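Local coordinates for malonyl CoA-acyl carrier protein transacylase (Burkholderia pseudomallei 1710b, PDB 3EZO) that probably transfers the malonyl group from malonyl-CoA to holo-acyl carrier protein, giving malonyl-ACP and free CoA, at residues Glu41-Leu46 with Phe113-Pro118; Thr65-Pro70 with Val120-Gln125; Val32-Thr38 with Arg81-Gln85. One frame throughout, in Å; residues are numbered along the deposited sequence.

Three helices, 33-46, 65-85 and 113-128, pack against one another in all three pairings, and each contact samples one pair: contact 1 joins the first and third, contact 2 the second and third, contact 3 the first and second. Along the chain the segments run 32-38, 41-46, 65-70, 81-85, 113-118, 120-125, so each contact interleaves with the others. The centres of contacts 1 and 2 lie about 12 Å apart and those of contacts 1 and 3 about 15 Å; both pairs touch, through L46 against P70 and through an E41-R81 salt bridge. The centres of contacts 2 and 3 are about 22 Å apart, without touching. The bundle thus runs from the predicted active site, beside contact 2, to the periphery at contact 3.

Contact 1. Residues Glu41-Leu46 with Phe113-Pro118; sequences EASDAL and FRDALP
E41 reaches F113 and R114 with its carboxylate. Its chain is extended, CG anti to the backbone N (chi1 175°), which carries OE1 to the edge of the F113 ring, in the ring plane and 3.3 Å from F113 CD2. Carboxylate and ring stand nearly perpendicular, 84° apart, and the same OE1 is held by a salt bridge to R81. The other oxygen, OE2, rests against the aliphatic root of R114, 3.5 Å from R114 CB.

The next residue, A42, is buried, its CB 3.9 Å from L117 CD2, while L117 CD1 sits over a face of the F113 ring, offset toward the rim. Where helices 33-46 and 113-128 meet, L117 acts as a knob in a hole formed by E41, A42, A45 and L46, with the local axes crossing at -50° and 9.3 Å apart at closest approach. This pairing belongs to the helical part of the acyl transferase domain.

D44 has an opposite charge nearby, but its OD2 stays 4.3 Å from R114 NE, too far for a salt bridge. The next residue, A45, puts its CB over one face of the R114 guanidinium, offset toward the rim, and also touches L117 CD1 at 3.7 Å. A water completes this link, donating to A45 O and accepting from R114 NH1, at 2.8 Å from each. L46 crosses L117 at about a right angle; its CD1 meets L117 CD2 at 4.1 Å, and its CD2 faces the L117 carbonyl.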
loop_
_atom_site.group_PDB
_atom_site.type_symbol
_atom_site.label_atom_id
_atom_site.label_comp_id
_atom_site.label_asym_id
_atom_site.label_seq_id
_atom_site.Cartn_x
_atom_site.Cartn_y
_atom_site.Cartn_z
ATOM N N GLU A 41 -12.250 16.235 -7.223
ATOM C CA GLU A 41 -10.880 16.523 -7.670
ATOM C C GLU A 41 -10.306 15.317 -8.416
ATOM O O GLU A 41 -9.693 15.457 -9.484
ATOM C CB GLU A 41 -10.005 16.908 -6.455
ATOM C CG GLU A 41 -8.544 17.106 -6.827
ATOM C CD GLU A 41 -7.637 17.658 -5.670
ATOM O OE1 GLU A 41 -8.046 17.702 -4.464
ATOM O OE2 GLU A 41 -6.506 18.062 -6.035
ATOM N N ALA A 42 -10.498 14.137 -7.850
ATOM C CA ALA A 42 -10.045 12.898 -8.491
ATOM C C ALA A 42 -10.666 12.700 -9.900
ATOM O O ALA A 42 -9.949 12.371 -10.881
ATOM C CB ALA A 42 -10.314 11.684 -7.588
ATOM N N SER A 43 -11.975 12.942 -10.023
ATOM C CA SER A 43 -12.691 12.813 -11.342
ATOM C C SER A 43 -12.160 13.825 -12.333
ATOM O O SER A 43 -11.908 13.544 -13.534
ATOM C CB SER A 43 -14.215 13.002 -11.160
ATOM O OG SER A 43 -14.740 12.064 -10.206
ATOM N N ASP A 44 -11.955 15.040 -11.844
ATOM C CA ASP A 44 -11.375 16.046 -12.723
ATOM C C ASP A 44 -9.969 15.622 -13.189
ATOM O O ASP A 44 -9.656 15.781 -14.364
ATOM C CB ASP A 44 -11.356 17.422 -12.049
ATOM C CG ASP A 44 -10.569 18.451 -12.857
ATOM O OD1 ASP A 44 -10.816 18.600 -14.076
ATOM O OD2 ASP A 44 -9.683 19.124 -12.283
ATOM N N ALA A 45 -9.127 15.106 -12.283
ATOM C CA ALA A 45 -7.778 14.678 -12.679
ATOM C C ALA A 45 -7.798 13.453 -13.631
ATOM O O ALA A 45 -7.026 13.397 -14.565
ATOM C CB ALA A 45 -6.916 14.387 -11.443
ATOM N N LEU A 46 -8.702 12.500 -13.411
ATOM C CA LEU A 46 -8.659 11.218 -14.123
ATOM C C LEU A 46 -9.624 11.094 -15.304
ATOM O O LEU A 46 -9.460 10.208 -16.149
ATOM C CB LEU A 46 -8.883 10.067 -13.162
ATOM C CG LEU A 46 -7.836 10.008 -12.042
ATOM C CD1 LEU A 46 -8.235 8.998 -10.941
ATOM C CD2 LEU A 46 -6.474 9.693 -12.573
ATOM N N PHE A 113 -1.870 16.152 -4.018
ATOM C CA PHE A 113 -2.883 15.161 -4.387
ATOM C C PHE A 113 -3.206 15.198 -5.868
ATOM O O PHE A 113 -3.274 14.162 -6.495
ATOM C CB PHE A 113 -4.120 15.296 -3.512
ATOM C CG PHE A 113 -5.235 14.300 -3.828
ATOM C CD1 PHE A 113 -5.006 12.924 -3.819
ATOM C CD2 PHE A 113 -6.520 14.754 -4.109
ATOM C CE1 PHE A 113 -6.046 11.991 -4.098
ATOM C CE2 PHE A 113 -7.580 13.846 -4.355
ATOM C CZ PHE A 113 -7.334 12.461 -4.354
ATOM N N ARG A 114 -3.297 16.398 -6.433
ATOM C CA ARG A 114 -3.614 16.572 -7.844
ATOM C C ARG A 114 -2.537 15.941 -8.695
ATOM O O ARG A 114 -2.842 15.468 -9.786
ATOM C CB ARG A 114 -3.766 18.074 -8.174
ATOM C CG ARG A 114 -4.054 18.445 -9.591
ATOM C CD ARG A 114 -5.340 17.803 -10.086
ATOM N NE ARG A 114 -5.593 18.065 -11.509
ATOM C CZ ARG A 114 -5.025 17.406 -12.519
ATOM N NH1 ARG A 114 -4.153 16.384 -12.297
ATOM N NH2 ARG A 114 -5.348 17.755 -13.763
ATOM N N ASP A 115 -1.282 15.945 -8.211
ATOM C CA ASP A 115 -0.186 15.285 -8.942
ATOM C C ASP A 115 -0.132 13.801 -8.676
ATOM O O ASP A 115 0.267 13.024 -9.547
ATOM C CB ASP A 115 1.181 15.907 -8.615
ATOM C CG ASP A 115 1.228 17.376 -8.978
ATOM O OD1 ASP A 115 0.399 17.804 -9.827
ATOM O OD2 ASP A 115 2.065 18.102 -8.405
ATOM N N ALA A 116 -0.526 13.403 -7.488
ATOM C CA ALA A 116 -0.463 12.007 -7.107
ATOM C C ALA A 116 -1.431 11.137 -7.929
ATOM O O ALA A 116 -1.206 9.943 -8.123
ATOM C CB ALA A 116 -0.704 11.836 -5.603
ATOM N N LEU A 117 -2.495 11.751 -8.429
ATOM C CA LEU A 117 -3.538 11.009 -9.115
ATOM C C LEU A 117 -3.028 10.385 -10.438
ATOM O O LEU A 117 -3.034 9.164 -10.562
ATOM C CB LEU A 117 -4.801 11.891 -9.260
ATOM C CG LEU A 117 -5.623 12.041 -7.977
ATOM C CD1 LEU A 117 -6.425 13.363 -7.966
ATOM C CD2 LEU A 117 -6.528 10.818 -7.727
ATOM N N PRO A 118 -2.538 11.198 -11.403
ATOM C CA PRO A 118 -2.002 10.574 -12.621
ATOM C C PRO A 118 -0.700 9.782 -12.360
ATOM O O PRO A 118 -0.374 8.866 -13.114
ATOM C CB PRO A 118 -1.784 11.750 -13.557
ATOM C CG PRO A 118 -1.620 12.985 -12.600
ATOM C CD PRO A 118 -2.513 12.671 -11.454
HETATM O O HOH W 1 -4.434 14.547 -14.372
#

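Contact 2. Residues Thr65-Pro70 with Val120-Gln125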
loop_
_atom_site.group_PDB
_atom_site.type_symbol
_atom_site.label_atom_id
_atom_site.label_comp_id
_atom_site.label_asym_id
_atom_site.label_seq_id
_atom_site.Cartn_x
_atom_site.Cartn_y
_atom_site.Cartn_z
ATOM N N THR A 65 -6.429 -2.804 -11.896
ATOM C CA THR A 65 -5.367 -2.153 -11.111
ATOM C C THR A 65 -5.166 -0.688 -11.477
ATOM O O THR A 65 -4.894 0.130 -10.607
ATOM C CB THR A 65 -4.022 -2.908 -11.209
ATOM O OG1 THR A 65 -3.427 -2.637 -12.485
ATOM C CG2 THR A 65 -4.230 -4.410 -11.016
ATOM N N THR A 66 -5.320 -0.345 -12.753
ATOM C CA THR A 66 -5.258 1.050 -13.215
ATOM C C THR A 66 -6.347 1.936 -12.599
ATOM O O THR A 66 -6.233 3.169 -12.618
ATOM C CB THR A 66 -5.360 1.155 -14.781
ATOM O OG1 THR A 66 -6.237 0.111 -15.283
ATOM C CG2 THR A 66 -3.911 1.097 -15.457
ATOM N N ASN A 67 -7.423 1.304 -12.111
ATOM C CA ASN A 67 -8.441 1.992 -11.313
ATOM C C ASN A 67 -8.174 1.823 -9.838
ATOM O O ASN A 67 -8.307 2.776 -9.085
ATOM C CB ASN A 67 -9.852 1.420 -11.562
ATOM C CG ASN A 67 -10.417 1.839 -12.857
ATOM O OD1 ASN A 67 -10.061 2.904 -13.411
ATOM N ND2 ASN A 67 -11.361 1.038 -13.355
ATOM N N THR A 68 -7.836 0.609 -9.415
ATOM C CA THR A 68 -7.668 0.322 -8.000
ATOM C C THR A 68 -6.626 1.283 -7.357
ATOM O O THR A 68 -6.872 1.804 -6.281
ATOM C CB THR A 68 -7.312 -1.159 -7.730
ATOM O OG1 THR A 68 -8.201 -2.013 -8.443
ATOM C CG2 THR A 68 -7.420 -1.477 -6.261
ATOM N N GLN A 69 -5.493 1.536 -8.024
ATOM C CA GLN A 69 -4.434 2.344 -7.396
ATOM C C GLN A 69 -4.888 3.816 -7.162
ATOM O O GLN A 69 -4.861 4.295 -6.026
ATOM C CB GLN A 69 -3.108 2.220 -8.169
ATOM C CG GLN A 69 -2.485 0.835 -7.988
ATOM C CD GLN A 69 -1.036 0.755 -8.359
ATOM O OE1 GLN A 69 -0.317 1.753 -8.354
ATOM N NE2 GLN A 69 -0.592 -0.458 -8.692
ATOM N N PRO A 70 -5.392 4.491 -8.205
ATOM C CA PRO A 70 -5.974 5.822 -7.929
ATOM C C PRO A 70 -7.234 5.812 -7.033
ATOM O O PRO A 70 -7.436 6.742 -6.272
ATOM C CB PRO A 70 -6.247 6.406 -9.310
ATOM C CG PRO A 70 -5.922 5.285 -10.356
ATOM C CD PRO A 70 -5.315 4.149 -9.655
ATOM N N VAL A 120 -0.116 7.649 -9.788
ATOM C CA VAL A 120 -0.438 6.287 -9.407
ATOM C C VAL A 120 -1.182 5.546 -10.504
ATOM O O VAL A 120 -1.043 4.332 -10.616
ATOM C CB VAL A 120 -1.148 6.169 -8.050
ATOM C CG1 VAL A 120 -0.343 6.921 -7.005
ATOM C CG2 VAL A 120 -2.615 6.678 -8.139
ATOM N N ARG A 121 -1.937 6.262 -11.334
ATOM C CA ARG A 121 -2.483 5.652 -12.568
ATOM C C ARG A 121 -1.346 5.137 -13.445
ATOM O O ARG A 121 -1.343 3.981 -13.905
ATOM C CB ARG A 121 -3.310 6.656 -13.351
ATOM C CG ARG A 121 -3.960 6.087 -14.585
ATOM C CD ARG A 121 -4.955 7.091 -15.180
ATOM N NE ARG A 121 -4.267 8.324 -15.594
ATOM C CZ ARG A 121 -4.837 9.360 -16.207
ATOM N NH1 ARG A 121 -6.125 9.363 -16.506
ATOM N NH2 ARG A 121 -4.096 10.404 -16.513
ATOM N N PHE A 122 -0.365 5.997 -13.660
ATOM C CA PHE A 122 0.813 5.602 -14.421
ATOM C C PHE A 122 1.561 4.425 -13.751
ATOM O O PHE A 122 1.904 3.444 -14.408
ATOM C CB PHE A 122 1.752 6.768 -14.607
ATOM C CG PHE A 122 2.970 6.401 -15.401
ATOM C CD1 PHE A 122 2.937 6.429 -16.795
ATOM C CD2 PHE A 122 4.135 5.934 -14.760
ATOM C CE1 PHE A 122 4.060 6.088 -17.546
ATOM C CE2 PHE A 122 5.242 5.559 -15.508
ATOM C CZ PHE A 122 5.197 5.630 -16.898
ATOM N N ARG A 123 1.775 4.513 -12.434
ATOM C CA ARG A 123 2.416 3.433 -11.701
ATOM C C ARG A 123 1.692 2.108 -11.961
ATOM O O ARG A 123 2.324 1.073 -12.206
ATOM C CB ARG A 123 2.385 3.718 -10.206
ATOM C CG ARG A 123 2.922 2.579 -9.338
ATOM C CD ARG A 123 2.939 3.039 -7.859
ATOM N NE ARG A 123 3.580 2.094 -6.906
ATOM C CZ ARG A 123 2.957 1.129 -6.247
ATOM N NH1 ARG A 123 1.651 0.854 -6.449
ATOM N NH2 ARG A 123 3.642 0.395 -5.388
ATOM N N ALA A 124 0.366 2.130 -11.870
ATOM C CA ALA A 124 -0.436 0.921 -12.137
ATOM C C ALA A 124 -0.162 0.381 -13.533
ATOM O O ALA A 124 0.076 -0.824 -13.696
ATOM C CB ALA A 124 -1.935 1.178 -11.924
ATOM N N GLN A 125 -0.164 1.255 -14.528
ATOM C CA GLN A 125 0.092 0.867 -15.932
ATOM C C GLN A 125 1.497 0.231 -16.087
ATOM O O GLN A 125 1.634 -0.850 -16.693
ATOM C CB GLN A 125 -0.104 2.095 -16.856
ATOM C CG GLN A 125 0.771 2.168 -18.161
ATOM C CD GLN A 125 0.428 1.096 -19.189
ATOM O OE1 GLN A 125 -0.761 0.759 -19.410
ATOM N NE2 GLN A 125 1.468 0.557 -19.842
#
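At the edge of the R123 guanidinium, only 7° out of its plane, lies Q69 OE1, which accepts a hydrogen bond from R123 NH1 at 2.9 Å. The bond is fairly straight at the hydrogen (N-H...O 156°), yet from the amide's side the fit is poor: the donor stands above the carbonyl plane, 58° out of it, away from a lone pair. The rest of the Q69 amide leans on A124, whose CB is 3.7 Å from Q69 CD. The amide nitrogen is held separately by Q18, so both ends of the group are gripped and its rotation is probably fixed. R123 gets there with a chain extended from CG to NE, and Q69 crosses it at about a right angle.

Next to this polar pair the helices come close, 8.0 Å between local axes running largely antiparallel. The small A124 allows it: its CB nestles 3.4 Å from T65 O and 3.6 Å from T66 CA. T66 CG2 continues the packing against Q125, 3.9 Å from Q125 N. At the other end V120 CG2, wedged between its own backbone N and carbonyl carbon, meets P70 CA at 3.5 Å, while the P70 ring edges past R121 with its CG 4.1 Å from R121 CA.

The other terminal nitrogen of R123 hydrogen-bonds to Q256 and to S98, the predicted active-site serine, in a GxSxG sequence consistent with a nucleophile elbow. An arginine beside that serine is a hallmark of FabD enzymes, where it receives the malonyl carboxylate; R123 is probably its counterpart, with Q69 as a second-shell neighbour.

Contact 3. Residues Val32-Thr38 with Arg81-Gln85; sequences VAVVRET and RAWQQ
Two side-chain bonds tie V34 and T38 to Q85 and R81. Q85 OE1 accepts the backbone N-H of V34 at 3.0 Å, with an N-H...O angle of 151° and the donor tilted from the amide plane. V34 is the second residue of helix 33-46, after V32 at the N-cap position, so its N-H precedes the regular i to i-4 ladder and Q85 supplies an acceptor from the other helix. Q85 spans the distance with an extended chain, CG anti to the backbone N (chi1 -169°).

The second bond is straighter: R81 NH1 donates to T38 OG1 at 3.1 Å, with the oxygen lying in the guanidinium plane. R81 NH2 forms a salt bridge with E41, the stronger polar partner of this side chain. T38 OG1 in turn donates to V34 O at 2.7 Å, and this carbonyl also takes the T38 N-H, the two donors arriving from opposite faces of its plane.

Around these bonds the packing is apolar. V34 CG2 comes to 3.6 Å from A82 CA, and A82 CB receives three valines: V35 CG2 at 4.2 Å, V34 CG2 at 4.3 Å and V32 CG1 at 4.4 Å. The local axes run 147° apart, largely antiparallel, with a closest approach of 9.1 Å.

Since T38 OG1 both gives and takes a hydrogen bond, a relay runs from R81 through T38 to V34 O, which would probably polarise the hydroxyl. With Q85 on V34 N and T38 on V34 O, polar bonds grip both sides of one valine's backbone while its side chain packs against the opposing helix.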
loop_
_atom_site.group_PDB
_atom_site.type_symbol
_atom_site.label_atom_id
_atom_site.label_comp_id
_atom_site.label_asym_id
_atom_site.label_seq_id
_atom_site.Cartn_x
_atom_site.Cartn_y
_atom_site.Cartn_z
ATOM N N VAL A 32 -20.212 14.202 3.562
ATOM C CA VAL A 32 -19.121 14.982 4.169
ATOM C C VAL A 32 -18.522 15.782 3.039
ATOM O O VAL A 32 -18.052 15.218 2.040
ATOM C CB VAL A 32 -18.116 14.065 4.855
ATOM C CG1 VAL A 32 -16.826 14.792 5.215
ATOM C CG2 VAL A 32 -18.773 13.405 6.084
ATOM N N ALA A 33 -18.598 17.105 3.177
ATOM C CA ALA A 33 -18.270 18.041 2.111
ATOM C C ALA A 33 -16.841 17.785 1.558
ATOM O O ALA A 33 -16.650 17.753 0.340
ATOM C CB ALA A 33 -18.390 19.498 2.633
ATOM N N VAL A 34 -15.848 17.577 2.424
ATOM C CA VAL A 34 -14.481 17.356 1.880
ATOM C C VAL A 34 -14.328 16.059 1.118
ATOM O O VAL A 34 -13.474 15.970 0.257
ATOM C CB VAL A 34 -13.264 17.362 2.919
ATOM C CG1 VAL A 34 -12.871 18.763 3.239
ATOM C CG2 VAL A 34 -13.509 16.468 4.106
ATOM N N VAL A 35 -15.108 15.047 1.466
ATOM C CA VAL A 35 -15.071 13.777 0.732
ATOM C C VAL A 35 -15.637 14.013 -0.649
ATOM O O VAL A 35 -15.025 13.650 -1.662
ATOM C CB VAL A 35 -15.788 12.678 1.495
ATOM C CG1 VAL A 35 -15.850 11.410 0.663
ATOM C CG2 VAL A 35 -15.051 12.448 2.850
ATOM N N ARG A 36 -16.763 14.718 -0.717
ATOM C CA ARG A 36 -17.294 15.106 -2.017
ATOM C C ARG A 36 -16.293 15.889 -2.887
ATOM O O ARG A 36 -16.196 15.650 -4.088
ATOM C CB ARG A 36 -18.574 15.949 -1.838
ATOM C CG ARG A 36 -19.742 15.175 -1.200
ATOM C CD ARG A 36 -21.024 16.001 -1.426
ATOM N NE ARG A 36 -22.200 15.440 -0.801
ATOM C CZ ARG A 36 -23.456 15.809 -1.075
ATOM N NH1 ARG A 36 -23.702 16.757 -1.956
ATOM N NH2 ARG A 36 -24.472 15.230 -0.449
ATOM N N GLU A 37 -15.562 16.830 -2.288
ATOM C CA GLU A 37 -14.635 17.654 -3.030
ATOM C C GLU A 37 -13.420 16.842 -3.481
ATOM O O GLU A 37 -12.876 17.100 -4.538
ATOM C CB GLU A 37 -14.198 18.860 -2.198
ATOM C CG GLU A 37 -15.341 19.812 -1.812
ATOM C CD GLU A 37 -14.906 20.974 -0.889
ATOM O OE1 GLU A 37 -14.466 20.804 0.316
ATOM O OE2 GLU A 37 -14.996 22.073 -1.412
ATOM N N THR A 38 -13.004 15.877 -2.676
ATOM C CA THR A 38 -11.900 14.991 -3.028
ATOM C C THR A 38 -12.236 14.053 -4.197
ATOM O O THR A 38 -11.412 13.853 -5.125
ATOM C CB THR A 38 -11.477 14.156 -1.824
ATOM O OG1 THR A 38 -11.139 15.051 -0.779
ATOM C CG2 THR A 38 -10.251 13.271 -2.185
ATOM N N ARG A 81 -8.494 13.868 4.669
ATOM C CA ARG A 81 -9.079 15.191 4.596
ATOM C C ARG A 81 -10.307 15.313 5.556
ATOM O O ARG A 81 -10.489 16.348 6.173
ATOM C CB ARG A 81 -9.428 15.566 3.133
ATOM C CG ARG A 81 -8.258 16.072 2.287
ATOM C CD ARG A 81 -8.672 16.390 0.884
ATOM N NE ARG A 81 -7.686 17.121 0.078
ATOM C CZ ARG A 81 -7.789 17.293 -1.238
ATOM N NH1 ARG A 81 -8.793 16.748 -1.903
ATOM N NH2 ARG A 81 -6.887 17.964 -1.931
ATOM N N ALA A 82 -11.115 14.266 5.703
ATOM C CA ALA A 82 -12.251 14.257 6.680
ATOM C C ALA A 82 -11.754 14.360 8.117
ATOM O O ALA A 82 -12.372 15.013 8.988
ATOM C CB ALA A 82 -13.065 13.002 6.528
ATOM N N TRP A 83 -10.660 13.659 8.397
ATOM C CA TRP A 83 -10.030 13.739 9.710
ATOM C C TRP A 83 -9.679 15.205 10.019
ATOM O O TRP A 83 -10.000 15.706 11.078
ATOM C CB TRP A 83 -8.813 12.816 9.769
ATOM C CG TRP A 83 -7.933 12.968 10.969
ATOM C CD1 TRP A 83 -6.825 13.716 11.052
ATOM C CD2 TRP A 83 -8.083 12.325 12.235
ATOM N NE1 TRP A 83 -6.241 13.579 12.286
ATOM C CE2 TRP A 83 -7.008 12.732 13.037
ATOM C CE3 TRP A 83 -9.031 11.457 12.772
ATOM C CZ2 TRP A 83 -6.842 12.297 14.338
ATOM C CZ3 TRP A 83 -8.877 11.023 14.057
ATOM C CH2 TRP A 83 -7.777 11.444 14.841
ATOM N N GLN A 84 -9.061 15.896 9.071
ATOM C CA GLN A 84 -8.696 17.311 9.239
ATOM C C GLN A 84 -9.905 18.241 9.411
ATOM O O GLN A 84 -9.853 19.111 10.301
ATOM C CB GLN A 84 -7.871 17.828 8.054
ATOM C CG GLN A 84 -6.471 17.232 7.933
ATOM C CD GLN A 84 -5.802 17.647 6.633
ATOM O OE1 GLN A 84 -6.288 17.316 5.560
ATOM N NE2 GLN A 84 -4.681 18.375 6.721
ATOM N N GLN A 85 -10.907 18.087 8.517
ATOM C CA GLN A 85 -12.174 18.837 8.530
ATOM C C GLN A 85 -12.846 18.710 9.893
ATOM O O GLN A 85 -13.464 19.666 10.355
ATOM C CB GLN A 85 -13.155 18.446 7.358
ATOM C CG GLN A 85 -14.446 19.422 7.153
ATOM C CD GLN A 85 -15.686 18.817 6.354
ATOM O OE1 GLN A 85 -15.540 18.166 5.344
ATOM N NE2 GLN A 85 -16.905 19.119 6.820
#